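Local coordinates for SusD family protein (Bacteroides uniformis, PDB 7KV1), which probably binds beta-glucans at the cell surface, as a SusD-family surface glycan-binding protein of a human gut bacterium, at residues 103-114 with 510-518; 450-458 with 474-485. All coordinates share one frame; numbering follows the deposited sequence.

Contact 1: 103-114 with 510-518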
loop_
_atom_site.group_PDB
_atom_site.type_symbol
_atom_site.label_atom_id
_atom_site.label_comp_id
_atom_site.label_asym_id
_atom_site.label_seq_id
_atom_site.Cartn_x
_atom_site.Cartn_y
_atom_site.Cartn_z
ATOM N N ALA A 103 14.048 1.022 -15.258
ATOM C CA ALA A 103 12.857 0.465 -15.936
ATOM C C ALA A 103 12.763 1.080 -17.331
ATOM O O ALA A 103 13.332 2.134 -17.574
ATOM C CB ALA A 103 11.607 0.719 -15.123
ATOM N N ASN A 104 11.975 0.477 -18.190
ATOM C CA ASN A 104 11.705 1.004 -19.541
ATOM C C ASN A 104 10.333 0.500 -19.955
ATOM O O ASN A 104 9.675 -0.221 -19.166
ATOM C CB ASN A 104 12.818 0.649 -20.540
ATOM C CG ASN A 104 13.042 -0.836 -20.735
ATOM O OD1 ASN A 104 12.116 -1.619 -20.881
ATOM N ND2 ASN A 104 14.296 -1.224 -20.783
ATOM N N GLU A 105 9.934 0.837 -21.169
ATOM C CA GLU A 105 8.575 0.527 -21.682
ATOM C C GLU A 105 8.400 -0.985 -21.814
ATOM O O GLU A 105 7.246 -1.413 -21.896
ATOM C CB GLU A 105 8.325 1.256 -23.004
ATOM C CG GLU A 105 9.176 0.755 -24.167
ATOM C CD GLU A 105 10.542 1.392 -24.337
ATOM O OE1 GLU A 105 11.095 1.922 -23.331
ATOM O OE2 GLU A 105 11.053 1.373 -25.496
ATOM N N ASN A 106 9.467 -1.795 -21.775
ATOM C CA ASN A 106 9.286 -3.276 -21.822
ATOM C C ASN A 106 9.451 -3.890 -20.416
ATOM O O ASN A 106 9.360 -5.136 -20.293
ATOM C CB ASN A 106 10.217 -3.927 -22.870
ATOM C CG ASN A 106 10.056 -3.345 -24.263
ATOM O OD1 ASN A 106 11.008 -2.854 -24.854
ATOM N ND2 ASN A 106 8.842 -3.239 -24.741
ATOM N N ASN A 107 9.752 -3.088 -19.389
ATOM C CA ASN A 107 10.179 -3.596 -18.054
ATOM C C ASN A 107 9.637 -2.634 -16.988
ATOM O O ASN A 107 10.399 -1.782 -16.486
ATOM C CB ASN A 107 11.698 -3.748 -17.955
ATOM C CG ASN A 107 12.227 -4.883 -18.802
ATOM O OD1 ASN A 107 12.111 -6.041 -18.417
ATOM N ND2 ASN A 107 12.754 -4.560 -19.970
ATOM N N THR A 108 8.352 -2.756 -16.693
ATOM C CA THR A 108 7.607 -1.841 -15.797
ATOM C C THR A 108 6.469 -2.632 -15.139
ATOM O O THR A 108 6.495 -3.879 -15.185
ATOM C CB THR A 108 7.198 -0.610 -16.606
ATOM O OG1 THR A 108 6.774 0.399 -15.684
ATOM C CG2 THR A 108 6.119 -0.943 -17.612
ATOM N N LEU A 109 5.519 -1.960 -14.505
ATOM C CA LEU A 109 4.360 -2.608 -13.836
ATOM C C LEU A 109 3.096 -2.469 -14.706
ATOM O O LEU A 109 2.072 -1.997 -14.224
ATOM C CB LEU A 109 4.230 -1.971 -12.461
ATOM C CG LEU A 109 5.380 -2.263 -11.500
ATOM C CD1 LEU A 109 5.139 -1.603 -10.169
ATOM C CD2 LEU A 109 5.569 -3.760 -11.298
ATOM N N GLY A 110 3.154 -2.932 -15.949
ATOM C CA GLY A 110 2.024 -2.864 -16.900
ATOM C C GLY A 110 0.761 -3.508 -16.360
ATOM O O GLY A 110 -0.340 -2.996 -16.627
ATOM N N SER A 111 0.891 -4.612 -15.620
ATOM C CA SER A 111 -0.270 -5.369 -15.091
ATOM C C SER A 111 -1.065 -4.496 -14.112
ATOM O O SER A 111 -2.308 -4.584 -14.102
ATOM C CB SER A 111 0.169 -6.687 -14.471
ATOM O OG SER A 111 0.956 -6.414 -13.347
ATOM N N LEU A 112 -0.388 -3.636 -13.348
ATOM C CA LEU A 112 -1.035 -2.755 -12.350
ATOM C C LEU A 112 -1.923 -1.755 -13.090
ATOM O O LEU A 112 -3.047 -1.505 -12.626
ATOM C CB LEU A 112 0.058 -2.057 -11.525
ATOM C CG LEU A 112 -0.197 -1.921 -10.042
ATOM C CD1 LEU A 112 -0.461 -3.292 -9.423
ATOM C CD2 LEU A 112 0.971 -1.216 -9.356
ATOM N N TRP A 113 -1.460 -1.250 -14.229
ATOM C CA TRP A 113 -2.250 -0.377 -15.132
ATOM C C TRP A 113 -3.528 -1.107 -15.582
ATOM O O TRP A 113 -4.622 -0.570 -15.398
ATOM C CB TRP A 113 -1.366 0.072 -16.294
ATOM C CG TRP A 113 -2.017 0.916 -17.358
ATOM C CD1 TRP A 113 -2.941 0.523 -18.281
ATOM C CD2 TRP A 113 -1.623 2.249 -17.736
ATOM N NE1 TRP A 113 -3.173 1.529 -19.187
ATOM C CE2 TRP A 113 -2.396 2.608 -18.854
ATOM C CE3 TRP A 113 -0.708 3.168 -17.209
ATOM C CZ2 TRP A 113 -2.291 3.853 -19.453
ATOM C CZ3 TRP A 113 -0.608 4.404 -17.803
ATOM C CH2 TRP A 113 -1.386 4.731 -18.912
ATOM N N THR A 114 -3.410 -2.332 -16.075
ATOM C CA THR A 114 -4.567 -3.146 -16.519
ATOM C C THR A 114 -5.515 -3.389 -15.332
ATOM O O THR A 114 -6.716 -3.147 -15.487
ATOM C CB THR A 114 -4.108 -4.446 -17.185
ATOM O OG1 THR A 114 -3.204 -4.023 -18.196
ATOM C CG2 THR A 114 -5.274 -5.216 -17.770
ATOM N N ILE A 510 7.026 5.930 -13.191
ATOM C CA ILE A 510 7.671 4.793 -13.905
ATOM C C ILE A 510 7.180 4.778 -15.355
ATOM O O ILE A 510 6.151 5.351 -15.703
ATOM C CB ILE A 510 7.421 3.472 -13.152
ATOM C CG1 ILE A 510 5.956 3.055 -13.248
ATOM C CG2 ILE A 510 7.901 3.612 -11.715
ATOM C CD1 ILE A 510 5.648 1.735 -12.634
ATOM N N PRO A 511 7.905 4.093 -16.259
ATOM C CA PRO A 511 7.462 3.968 -17.653
ATOM C C PRO A 511 6.053 3.361 -17.818
ATOM O O PRO A 511 5.696 2.410 -17.140
ATOM C CB PRO A 511 8.534 3.045 -18.266
ATOM C CG PRO A 511 9.742 3.270 -17.386
ATOM C CD PRO A 511 9.162 3.397 -15.991
ATOM N N ILE A 512 5.304 3.894 -18.780
ATOM C CA ILE A 512 4.057 3.279 -19.311
ATOM C C ILE A 512 4.493 2.124 -20.226
ATOM O O ILE A 512 5.510 2.288 -20.962
ATOM C CB ILE A 512 3.222 4.349 -20.020
ATOM C CG1 ILE A 512 2.841 5.486 -19.050
ATOM C CG2 ILE A 512 1.997 3.753 -20.666
ATOM C CD1 ILE A 512 2.238 6.699 -19.744
ATOM N N ALA A 513 3.774 1.004 -20.180
ATOM C CA ALA A 513 4.108 -0.219 -20.941
ATOM C C ALA A 513 3.937 0.052 -22.440
ATOM O O ALA A 513 2.975 0.725 -22.844
ATOM C CB ALA A 513 3.294 -1.392 -20.479
ATOM N N GLN A 514 4.863 -0.456 -23.249
ATOM C CA GLN A 514 4.889 -0.195 -24.714
ATOM C C GLN A 514 3.526 -0.554 -25.329
ATOM O O GLN A 514 3.071 0.191 -26.191
ATOM C CB GLN A 514 6.038 -0.959 -25.371
ATOM C CG GLN A 514 6.338 -0.451 -26.777
ATOM C CD GLN A 514 7.239 -1.395 -27.530
ATOM O OE1 GLN A 514 6.769 -2.288 -28.233
ATOM N NE2 GLN A 514 8.539 -1.230 -27.354
ATOM N N GLY A 515 2.883 -1.622 -24.869
ATOM C CA GLY A 515 1.540 -2.061 -25.305
ATOM C C GLY A 515 0.493 -0.958 -25.221
ATOM O O GLY A 515 -0.347 -0.849 -26.153
ATOM N N GLU A 516 0.516 -0.147 -24.155
ATOM C CA GLU A 516 -0.449 0.969 -23.968
ATOM C C GLU A 516 -0.176 2.054 -25.009
ATOM O O GLU A 516 -1.138 2.570 -25.585
ATOM C CB GLU A 516 -0.339 1.512 -22.547
ATOM C CG GLU A 516 -0.555 0.440 -21.524
ATOM C CD GLU A 516 -1.934 -0.180 -21.615
ATOM O OE1 GLU A 516 -2.845 0.479 -22.179
ATOM O OE2 GLU A 516 -2.109 -1.273 -21.071
ATOM N N LEU A 517 1.101 2.365 -25.245
ATOM C CA LEU A 517 1.522 3.357 -26.258
ATOM C C LEU A 517 1.061 2.871 -27.638
ATOM O O LEU A 517 0.581 3.710 -28.414
ATOM C CB LEU A 517 3.040 3.554 -26.220
ATOM C CG LEU A 517 3.654 3.947 -24.874
ATOM C CD1 LEU A 517 5.144 4.175 -25.059
ATOM C CD2 LEU A 517 3.009 5.198 -24.292
ATOM N N ASP A 518 1.218 1.580 -27.923
ATOM C CA ASP A 518 0.829 0.943 -29.213
ATOM C C ASP A 518 -0.700 0.996 -29.373
ATOM O O ASP A 518 -1.123 1.288 -30.492
ATOM C CB ASP A 518 1.390 -0.480 -29.353
ATOM C CG ASP A 518 2.910 -0.604 -29.510
ATOM O OD1 ASP A 518 3.592 0.368 -29.926
ATOM O OD2 ASP A 518 3.424 -1.691 -29.196
HETATM O O HOH W 1 -0.194 -1.808 -19.108
HETATM O O HOH W 2 -4.118 -2.626 -20.194
#
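E516 OE2 is gripped by two waters, and both lead across to the start of helix 110-129. Water 1 donates to OE2 and, at 2.8 Å, to G110 O; water 2 also donates to OE2 and pairs with T114 OG1, so two bridges tie the carboxylate to the helix's first turn. Bent at chi2 (-61°), the E516 chain slides back past W113, with CG over the indole's five-membered ring, 3.9 Å from its centroid. I512 lies over the six-membered ring: CG2 stands 4.2 Å from that centroid, and CG1 packs against CZ3. Replacing W113 with an alanine is likely to open a gap beneath I512 and leave the aliphatic part of E516 without the flat surface it rests on.

This is where two helix starts meet, L109 and A513 being the N-cap residues of helices 110-129 and 514-519. The first lies in the largely helical SusD fold, of the tetratricopeptide-repeat class; the second lies close to the C terminus. Between them, T108 OG1 donates to P511 O at 2.7 Å, in the carbonyl plane and on a lone pair. With OG1 anti to the backbone N (chi1 -166°), the methyl CG2 is left to meet A513 CB at 4.0 Å. Further out, Q514 N donates to E105 O over 2.9 Å, within a type I turn from N104 to N107. N104 OD1 steadies that turn, accepting from N106 N in an Asx turn and from N107 ND2. The P511 ring fits against the turn's entrance, its CD 3.7 Å from A103 CB.

Contact 2: 450-458 with 474-485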
loop_
_atom_site.group_PDB
_atom_site.type_symbol
_atom_site.label_atom_id
_atom_site.label_comp_id
_atom_site.label_asym_id
_atom_site.label_seq_id
_atom_site.Cartn_x
_atom_site.Cartn_y
_atom_site.Cartn_z
ATOM N N THR A 450 9.547 15.865 16.377
ATOM C CA THR A 450 9.764 16.625 15.137
ATOM C C THR A 450 9.216 15.827 13.945
ATOM O O THR A 450 8.954 14.615 14.067
ATOM C CB THR A 450 11.254 16.885 14.873
ATOM O OG1 THR A 450 11.792 15.607 14.553
ATOM C CG2 THR A 450 11.979 17.532 16.039
ATOM N N VAL A 451 9.043 16.485 12.807
ATOM C CA VAL A 451 8.520 15.782 11.604
ATOM C C VAL A 451 9.481 14.643 11.216
ATOM O O VAL A 451 8.974 13.555 10.859
ATOM C CB VAL A 451 8.251 16.738 10.439
ATOM C CG1 VAL A 451 7.710 15.976 9.241
ATOM C CG2 VAL A 451 7.252 17.782 10.865
ATOM N N ASP A 452 10.794 14.823 11.374
ATOM C CA ASP A 452 11.775 13.748 11.063
ATOM C C ASP A 452 11.565 12.530 11.966
ATOM O O ASP A 452 11.637 11.398 11.457
ATOM C CB ASP A 452 13.228 14.192 11.146
ATOM C CG ASP A 452 14.114 13.166 10.414
ATOM O OD1 ASP A 452 13.868 12.871 9.207
ATOM O OD2 ASP A 452 14.956 12.605 11.070
ATOM N N ASP A 453 11.256 12.737 13.249
ATOM C CA ASP A 453 10.929 11.617 14.169
ATOM C C ASP A 453 9.740 10.823 13.606
ATOM O O ASP A 453 9.758 9.588 13.725
ATOM C CB ASP A 453 10.583 12.108 15.582
ATOM C CG ASP A 453 11.732 12.789 16.318
ATOM O OD1 ASP A 453 12.889 12.332 16.122
ATOM O OD2 ASP A 453 11.461 13.786 17.098
ATOM N N VAL A 454 8.695 11.505 13.126
ATOM C CA VAL A 454 7.491 10.817 12.575
ATOM C C VAL A 454 7.931 9.993 11.355
ATOM O O VAL A 454 7.583 8.811 11.280
ATOM C CB VAL A 454 6.355 11.786 12.241
ATOM C CG1 VAL A 454 5.120 11.039 11.747
ATOM C CG2 VAL A 454 6.027 12.678 13.421
ATOM N N LEU A 455 8.696 10.564 10.425
ATOM C CA LEU A 455 9.148 9.789 9.241
ATOM C C LEU A 455 9.962 8.571 9.694
ATOM O O LEU A 455 9.833 7.460 9.082
ATOM C CB LEU A 455 9.943 10.718 8.312
ATOM C CG LEU A 455 9.182 11.931 7.797
ATOM C CD1 LEU A 455 10.086 12.735 6.906
ATOM C CD2 LEU A 455 7.897 11.523 7.057
ATOM N N THR A 456 10.814 8.714 10.707
ATOM C CA THR A 456 11.605 7.557 11.205
ATOM C C THR A 456 10.658 6.507 11.768
ATOM O O THR A 456 10.853 5.315 11.474
ATOM C CB THR A 456 12.665 7.991 12.225
ATOM O OG1 THR A 456 13.567 8.810 11.484
ATOM C CG2 THR A 456 13.358 6.818 12.893
ATOM N N GLU A 457 9.666 6.918 12.548
ATOM C CA GLU A 457 8.700 5.985 13.164
ATOM C C GLU A 457 7.898 5.229 12.093
ATOM O O GLU A 457 7.681 4.010 12.254
ATOM C CB GLU A 457 7.786 6.698 14.152
ATOM C CG GLU A 457 7.243 5.768 15.197
ATOM C CD GLU A 457 8.288 5.201 16.146
ATOM O OE1 GLU A 457 9.209 5.961 16.518
ATOM O OE2 GLU A 457 8.161 3.993 16.512
ATOM N N ARG A 458 7.549 5.890 10.997
ATOM C CA ARG A 458 6.871 5.261 9.854
ATOM C C ARG A 458 7.763 4.143 9.297
ATOM O O ARG A 458 7.226 3.116 8.919
ATOM C CB ARG A 458 6.523 6.306 8.778
ATOM C CG ARG A 458 5.433 7.284 9.183
ATOM C CD ARG A 458 5.198 8.306 8.094
ATOM N NE ARG A 458 4.482 7.648 7.029
ATOM C CZ ARG A 458 3.153 7.546 6.961
ATOM N NH1 ARG A 458 2.391 8.106 7.872
ATOM N NH2 ARG A 458 2.579 6.883 5.985
ATOM N N ARG A 474 7.844 11.592 -1.154
ATOM C CA ARG A 474 7.063 12.782 -0.740
ATOM C C ARG A 474 7.924 13.670 0.159
ATOM O O ARG A 474 7.661 14.915 0.196
ATOM C CB ARG A 474 5.745 12.347 -0.111
ATOM C CG ARG A 474 5.844 11.813 1.310
ATOM C CD ARG A 474 4.501 11.239 1.731
ATOM N NE ARG A 474 4.572 10.664 3.055
ATOM C CZ ARG A 474 4.578 11.373 4.196
ATOM N NH1 ARG A 474 4.526 12.696 4.167
ATOM N NH2 ARG A 474 4.619 10.749 5.363
ATOM N N ALA A 475 8.877 13.060 0.875
ATOM C CA ALA A 475 9.783 13.740 1.831
ATOM C C ALA A 475 10.708 14.705 1.093
ATOM O O ALA A 475 11.218 15.607 1.744
ATOM C CB ALA A 475 10.579 12.772 2.674
ATOM N N GLU A 476 10.825 14.597 -0.223
ATOM C CA GLU A 476 11.507 15.629 -1.039
ATOM C C GLU A 476 10.847 17.006 -0.823
ATOM O O GLU A 476 11.542 18.016 -1.006
ATOM C CB GLU A 476 11.582 15.212 -2.507
ATOM C CG GLU A 476 12.485 14.012 -2.726
ATOM C CD GLU A 476 13.948 14.282 -2.409
ATOM O OE1 GLU A 476 14.419 15.382 -2.740
ATOM O OE2 GLU A 476 14.591 13.431 -1.779
ATOM N N GLY A 477 9.561 17.061 -0.484
ATOM C CA GLY A 477 8.839 18.314 -0.287
ATOM C C GLY A 477 8.721 18.644 1.192
ATOM O O GLY A 477 8.013 19.609 1.486
ATOM N N ILE A 478 9.400 17.924 2.091
ATOM C CA ILE A 478 9.229 18.112 3.564
ATOM C C ILE A 478 10.479 18.774 4.142
ATOM O O ILE A 478 11.529 18.103 4.265
ATOM C CB ILE A 478 8.932 16.793 4.289
ATOM C CG1 ILE A 478 7.664 16.141 3.740
ATOM C CG2 ILE A 478 8.878 17.050 5.797
ATOM C CD1 ILE A 478 7.361 14.813 4.359
ATOM N N SER A 479 10.316 20.026 4.574
ATOM C CA SER A 479 11.399 20.893 5.100
ATOM C C SER A 479 12.275 20.216 6.179
ATOM O O SER A 479 13.538 20.225 6.066
ATOM C CB SER A 479 10.798 22.186 5.598
ATOM O OG SER A 479 11.853 23.088 5.672
ATOM N N GLY A 480 11.696 19.644 7.211
ATOM C CA GLY A 480 12.553 19.080 8.281
ATOM C C GLY A 480 12.890 17.597 8.113
ATOM O O GLY A 480 13.270 16.984 9.123
ATOM N N ALA A 481 12.796 17.020 6.912
ATOM C CA ALA A 481 13.175 15.605 6.678
ATOM C C ALA A 481 14.704 15.497 6.700
ATOM O O ALA A 481 15.334 16.256 5.992
ATOM C CB ALA A 481 12.624 15.080 5.373
ATOM N N SER A 482 15.266 14.526 7.418
ATOM C CA SER A 482 16.726 14.241 7.410
ATOM C C SER A 482 17.076 13.434 6.150
ATOM O O SER A 482 16.151 12.851 5.486
ATOM C CB SER A 482 17.122 13.473 8.611
ATOM O OG SER A 482 16.579 12.161 8.495
ATOM N N ALA A 483 18.369 13.303 5.894
ATOM C CA ALA A 483 18.902 12.656 4.680
ATOM C C ALA A 483 18.415 11.198 4.619
ATOM O O ALA A 483 18.042 10.741 3.522
ATOM C CB ALA A 483 20.403 12.801 4.641
ATOM N N SER A 484 18.357 10.507 5.754
ATOM C CA SER A 484 17.989 9.074 5.820
ATOM C C SER A 484 16.496 8.897 5.483
ATOM O O SER A 484 16.099 7.769 5.204
ATOM C CB SER A 484 18.359 8.502 7.175
ATOM O OG SER A 484 17.501 9.019 8.180
ATOM N N ASN A 485 15.709 9.983 5.433
ATOM C CA ASN A 485 14.234 9.923 5.265
ATOM C C ASN A 485 13.835 10.597 3.951
ATOM O O ASN A 485 12.615 10.747 3.725
ATOM C CB ASN A 485 13.559 10.489 6.509
ATOM C CG ASN A 485 13.560 9.487 7.647
ATOM O OD1 ASN A 485 13.471 8.274 7.425
ATOM N ND2 ASN A 485 13.665 9.972 8.863
HETATM O O HOH W 3 12.399 17.443 11.530
#
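In the SusD-family region, the loop that leaves helix 468-474 folds back on the first two turns of helix 451-461. T450 and D453 form a capping box at the helix start, and D452, between those two in sequence, holds the loop. With CG anti to the backbone N (chi1 -163°), its carboxylate reaches out from the helix, and OD1 accepts three bonds: from S482 N at 2.8 Å, from S482 OG, and from N485 ND2, nearly straight (178°). S482 OG comes in on the syn side, tilted 33° out of the carboxylate plane; S482 N lies well off the plane on the same face, and N485 ND2 comes in from the opposite face. N485 ND2 also donates to T456 OG1 at 2.9 Å, and both acceptors lie in its amide plane, fixing the amide's rotation. Water 3 joins D452 N to G480 O.

Beneath this polar row, L455 pushes CD1 toward A481 CB, 3.8 Å away, with I478 CD1 and A475 CB farther off; V451 CG1 meets I478 CG2. R474 NH2 sits over one face of the R458 guanidinium, 3.5 Å from R458 NE, with the two planes at right angles. D471 forms salt bridges with both arginines, E417 with R474 and E410 with R458. These acids probably offset the two close, buried positive groups, while the three donors on D452 OD1 would be expected to favour its charged form.

Overall arrangement
From the N terminus, the chain first passes 103-114, where helix 110-129 begins, and meets 510-518 only after 395 further residues, close to the C terminus. Contact 1 closes a very long loop, joining the N-terminal family region to the end of the SusD-family region. Contact 2 falls within that span and closes a short loop: 450-458 and 474-485 are separated by 15 residues that hold the end of helix 451-461, a short link and most of helix 468-474. The loops nest without crossing. With centres 31 Å and nearest atoms about 13 Å apart, contact 1 ties distant sequence together and contact 2 fastens the loop after helix 468-474 to the start of helix 451-461.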